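Local coordinates for ABC transporter, substrate binding protein (Polyamine) (Agrobacterium tumefaciens, PDB 4EUO), which binds gamma-aminobutyric acid as the periplasmic solute-binding protein of an ABC transporter, probably delivering it for uptake into the cell, at residues A[50-64]-A[226-240]. Residues are numbered along the deposited sequence; the frame is centred on the assembly and turned at random.
Sequences NGVTWDVVDVEGDYA and DSLVVPKGTKNKDAA. With ABU (gamma-amino-butanoic acid), chain E.
D226 and D58 meet at the ligand end of an antiparallel strand pair in this class D periplasmic binding protein fold, a worked example of a binding site built at the end of a strand pair. D226 OD1 accepts a 2.8 Å hydrogen bond from N of gamma-aminobutyric acid, while D226 OD2 lies 2.5 Å from D58 OD1, the two carboxylates turned 65° apart. CG of D58 stands anti to its backbone N (chi1 -180°), which brings OD1 across to D226; W8, bonded to OD1, and S98 and Q16, bonded to OD2, hold this carboxylate, consistent with a second-shell role. Behind them, strand 56-60 and the end of strand 215-229 are joined by two hydrogen-bonded pairs, V57 with V229 and V59 with S227; V59 N to S227 O spans 2.9 Å. On the face bearing these side chains, V59 CG1 packs on V229 CG2 at 3.8 Å, and CB of A64, in the helix that follows, touches the S227 side chain and V229 CG1. Farther out, P231 CG sits 3.6 Å from V57 CG2, and V52 rests against the type II turn 231-234. There T234 OG1 donates to D55 OD1 at 2.7 Å, on the anti side and 24° out of the carboxylate plane, while accepting from N236 N in an ST turn.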
# COMPACT_ATOMS: atom_id res chain seq x y z
N ASN A 50 18.44 14.33 13.57
CA ASN A 50 19.64 14.06 12.80
C ASN A 50 20.17 12.68 13.18
O ASN A 50 21.38 12.46 13.31
CB ASN A 50 20.69 15.16 12.96
CG ASN A 50 21.88 14.99 12.07
OD1 ASN A 50 22.99 15.44 12.38
ND2 ASN A 50 21.70 14.34 10.93
N GLY A 51 19.25 11.73 13.32
CA GLY A 51 19.56 10.37 13.71
C GLY A 51 18.90 9.37 12.77
O GLY A 51 18.30 8.40 13.23
N VAL A 52 19.02 9.61 11.47
CA VAL A 52 18.36 8.74 10.51
C VAL A 52 18.95 7.36 10.58
O VAL A 52 20.17 7.19 10.44
CB VAL A 52 18.41 9.32 9.10
CG1 VAL A 52 17.89 8.31 8.08
CG2 VAL A 52 17.59 10.60 9.04
N THR A 53 18.10 6.37 10.81
CA THR A 53 18.54 4.99 10.85
C THR A 53 17.87 4.13 9.78
O THR A 53 18.17 2.95 9.67
CB THR A 53 18.36 4.40 12.23
OG1 THR A 53 16.98 4.37 12.55
CG2 THR A 53 19.15 5.17 13.30
N TRP A 54 16.92 4.71 9.03
CA TRP A 54 16.27 4.03 7.90
C TRP A 54 16.82 4.70 6.66
O TRP A 54 16.61 5.88 6.49
CB TRP A 54 14.75 4.24 7.97
CG TRP A 54 14.04 3.58 9.12
CD1 TRP A 54 14.55 2.66 10.00
CD2 TRP A 54 12.68 3.80 9.50
NE1 TRP A 54 13.56 2.28 10.89
CE2 TRP A 54 12.42 2.99 10.62
CE3 TRP A 54 11.65 4.64 9.02
CZ2 TRP A 54 11.16 2.96 11.26
CZ3 TRP A 54 10.41 4.61 9.64
CH2 TRP A 54 10.17 3.78 10.75
N ASP A 55 17.53 3.96 5.81
CA ASP A 55 18.14 4.56 4.61
C ASP A 55 17.20 4.59 3.40
O ASP A 55 17.22 5.54 2.63
CB ASP A 55 19.44 3.80 4.29
CG ASP A 55 20.39 3.88 5.46
OD1 ASP A 55 20.67 5.00 5.90
OD2 ASP A 55 20.76 2.82 5.98
N VAL A 56 16.40 3.54 3.27
CA VAL A 56 15.39 3.48 2.22
C VAL A 56 14.12 3.06 2.93
O VAL A 56 14.12 2.11 3.72
CB VAL A 56 15.75 2.51 1.09
CG1 VAL A 56 14.58 2.36 0.10
CG2 VAL A 56 17.01 2.99 0.34
N VAL A 57 13.03 3.79 2.66
CA VAL A 57 11.75 3.47 3.27
C VAL A 57 10.70 3.26 2.18
O VAL A 57 10.57 4.05 1.25
CB VAL A 57 11.29 4.59 4.23
CG1 VAL A 57 10.04 4.19 5.02
CG2 VAL A 57 12.39 5.00 5.23
N ASP A 58 9.92 2.20 2.35
CA ASP A 58 8.77 1.98 1.50
C ASP A 58 7.59 2.70 2.19
O ASP A 58 7.22 2.40 3.33
CB ASP A 58 8.52 0.47 1.39
CG ASP A 58 7.34 0.11 0.53
OD1 ASP A 58 6.25 0.64 0.78
OD2 ASP A 58 7.53 -0.68 -0.40
N VAL A 59 7.03 3.68 1.46
CA VAL A 59 5.95 4.52 2.00
C VAL A 59 4.76 4.51 1.06
O VAL A 59 4.87 4.12 -0.09
CB VAL A 59 6.44 5.98 2.22
CG1 VAL A 59 7.58 6.05 3.22
CG2 VAL A 59 6.83 6.64 0.89
N GLU A 60 3.62 5.07 1.53
CA GLU A 60 2.49 5.26 0.64
C GLU A 60 2.77 6.40 -0.32
O GLU A 60 3.38 7.41 0.08
CB GLU A 60 1.23 5.51 1.47
CG GLU A 60 0.77 4.21 2.14
CD GLU A 60 0.03 4.38 3.45
OE1 GLU A 60 0.33 5.30 4.23
OE2 GLU A 60 -0.82 3.51 3.74
N GLY A 61 2.28 6.29 -1.57
CA GLY A 61 2.60 7.31 -2.57
C GLY A 61 2.10 8.70 -2.27
O GLY A 61 2.74 9.69 -2.68
N ASP A 62 0.97 8.83 -1.57
CA ASP A 62 0.48 10.17 -1.25
C ASP A 62 1.38 10.86 -0.22
O ASP A 62 1.63 12.06 -0.31
CB ASP A 62 -0.98 10.12 -0.78
CG ASP A 62 -1.15 9.45 0.56
OD1 ASP A 62 -0.83 8.24 0.67
OD2 ASP A 62 -1.55 10.14 1.51
N TYR A 63 1.89 10.07 0.74
CA TYR A 63 2.87 10.60 1.68
C TYR A 63 4.14 11.01 0.91
O TYR A 63 4.63 12.15 1.07
CB TYR A 63 3.21 9.56 2.75
CG TYR A 63 4.39 9.97 3.59
CD1 TYR A 63 4.23 10.78 4.71
CD2 TYR A 63 5.69 9.57 3.24
CE1 TYR A 63 5.33 11.16 5.49
CE2 TYR A 63 6.79 9.94 4.01
CZ TYR A 63 6.60 10.74 5.12
OH TYR A 63 7.70 11.09 5.88
N ALA A 64 4.66 10.13 0.02
CA ALA A 64 5.90 10.43 -0.73
C ALA A 64 5.79 11.72 -1.50
O ALA A 64 6.78 12.48 -1.56
CB ALA A 64 6.17 9.30 -1.72
N ASP A 226 2.81 2.20 -3.62
CA ASP A 226 3.82 2.61 -2.64
C ASP A 226 5.01 3.18 -3.41
O ASP A 226 5.18 2.93 -4.61
CB ASP A 226 4.26 1.47 -1.76
CG ASP A 226 3.35 1.21 -0.56
OD1 ASP A 226 2.22 1.74 -0.53
OD2 ASP A 226 3.80 0.51 0.39
N SER A 227 5.88 3.86 -2.66
CA SER A 227 7.06 4.50 -3.20
C SER A 227 8.26 4.15 -2.35
O SER A 227 8.12 3.81 -1.18
CB SER A 227 6.89 6.01 -3.14
OG SER A 227 5.71 6.40 -3.82
N LEU A 228 9.45 4.32 -2.95
CA LEU A 228 10.71 4.24 -2.18
C LEU A 228 11.25 5.64 -2.05
O LEU A 228 11.28 6.41 -3.02
CB LEU A 228 11.75 3.35 -2.87
CG LEU A 228 11.32 1.92 -3.06
CD1 LEU A 228 12.42 1.12 -3.74
CD2 LEU A 228 10.92 1.23 -1.73
N VAL A 229 11.62 6.00 -0.80
CA VAL A 229 12.17 7.30 -0.45
C VAL A 229 13.38 7.13 0.44
O VAL A 229 13.61 6.06 1.00
CB VAL A 229 11.11 8.19 0.22
CG1 VAL A 229 9.93 8.41 -0.70
CG2 VAL A 229 10.64 7.62 1.56
N VAL A 230 14.14 8.23 0.55
CA VAL A 230 15.36 8.26 1.35
C VAL A 230 15.24 9.37 2.36
O VAL A 230 15.21 10.53 1.99
CB VAL A 230 16.57 8.49 0.43
CG1 VAL A 230 17.86 8.59 1.26
CG2 VAL A 230 16.70 7.39 -0.61
N PRO A 231 15.13 9.05 3.66
CA PRO A 231 14.98 10.13 4.65
C PRO A 231 16.15 11.12 4.65
O PRO A 231 17.31 10.70 4.54
CB PRO A 231 14.86 9.40 5.98
CG PRO A 231 14.30 8.06 5.60
CD PRO A 231 15.01 7.73 4.28
N LYS A 232 15.84 12.40 4.81
CA LYS A 232 16.84 13.47 4.83
C LYS A 232 17.78 13.28 6.02
O LYS A 232 17.34 13.28 7.18
CB LYS A 232 16.13 14.81 4.93
CG LYS A 232 17.12 15.99 4.78
CD LYS A 232 16.47 17.25 4.25
CE LYS A 232 17.49 18.26 3.76
NZ LYS A 232 18.00 17.92 2.40
N GLY A 233 19.07 13.13 5.71
CA GLY A 233 20.08 12.92 6.75
C GLY A 233 20.61 11.52 6.85
O GLY A 233 21.39 11.22 7.75
N THR A 234 20.18 10.60 5.95
CA THR A 234 20.74 9.25 5.92
C THR A 234 22.28 9.36 5.89
O THR A 234 22.81 10.25 5.20
CB THR A 234 20.28 8.47 4.67
OG1 THR A 234 21.04 7.25 4.54
CG2 THR A 234 20.41 9.30 3.39
N LYS A 235 22.96 8.42 6.55
CA LYS A 235 24.43 8.44 6.51
C LYS A 235 24.91 7.56 5.37
O LYS A 235 26.12 7.47 5.12
CB LYS A 235 25.03 7.99 7.86
CG LYS A 235 24.71 6.57 8.31
CD LYS A 235 25.56 6.12 9.52
CE LYS A 235 26.94 5.60 9.15
NZ LYS A 235 26.92 4.53 8.10
N ASN A 236 23.96 6.90 4.66
CA ASN A 236 24.26 5.97 3.56
C ASN A 236 23.56 6.45 2.26
O ASN A 236 22.95 5.63 1.56
CB ASN A 236 23.82 4.55 3.96
CG ASN A 236 24.42 4.02 5.25
OD1 ASN A 236 23.73 3.54 6.19
ND2 ASN A 236 25.74 4.06 5.31
N LYS A 237 23.66 7.76 1.93
CA LYS A 237 22.95 8.36 0.79
C LYS A 237 23.27 7.70 -0.54
O LYS A 237 22.34 7.27 -1.23
CB LYS A 237 23.15 9.87 0.71
CG LYS A 237 22.21 10.58 -0.26
CD LYS A 237 22.36 12.07 -0.17
CE LYS A 237 21.64 12.75 -1.30
NZ LYS A 237 21.82 14.23 -1.25
N ASP A 238 24.56 7.56 -0.88
CA ASP A 238 24.90 6.93 -2.16
C ASP A 238 24.40 5.49 -2.24
O ASP A 238 23.85 5.09 -3.26
CB ASP A 238 26.42 7.02 -2.44
CG ASP A 238 26.92 8.44 -2.64
OD1 ASP A 238 26.09 9.32 -2.94
OD2 ASP A 238 28.15 8.66 -2.51
N ALA A 239 24.55 4.73 -1.15
CA ALA A 239 24.12 3.34 -1.08
C ALA A 239 22.58 3.26 -1.21
O ALA A 239 22.08 2.35 -1.88
CB ALA A 239 24.57 2.70 0.23
N ALA A 240 21.86 4.24 -0.63
CA ALA A 240 20.39 4.28 -0.70
C ALA A 240 19.93 4.46 -2.14
O ALA A 240 19.00 3.76 -2.58
CB ALA A 240 19.87 5.41 0.17
N ABU E . 0.98 0.54 1.62
CD ABU E . 0.74 -0.82 1.13
CB ABU E . 1.42 -1.86 1.99
CG ABU E . 1.17 -3.22 1.42
C ABU E . 1.67 -4.38 2.25
O ABU E . 1.17 -5.58 1.99
OXT ABU E . 2.48 -4.23 3.27
O HOH W 1 21.38 6.49 7.96
O HOH W 2 -0.14 4.10 -1.29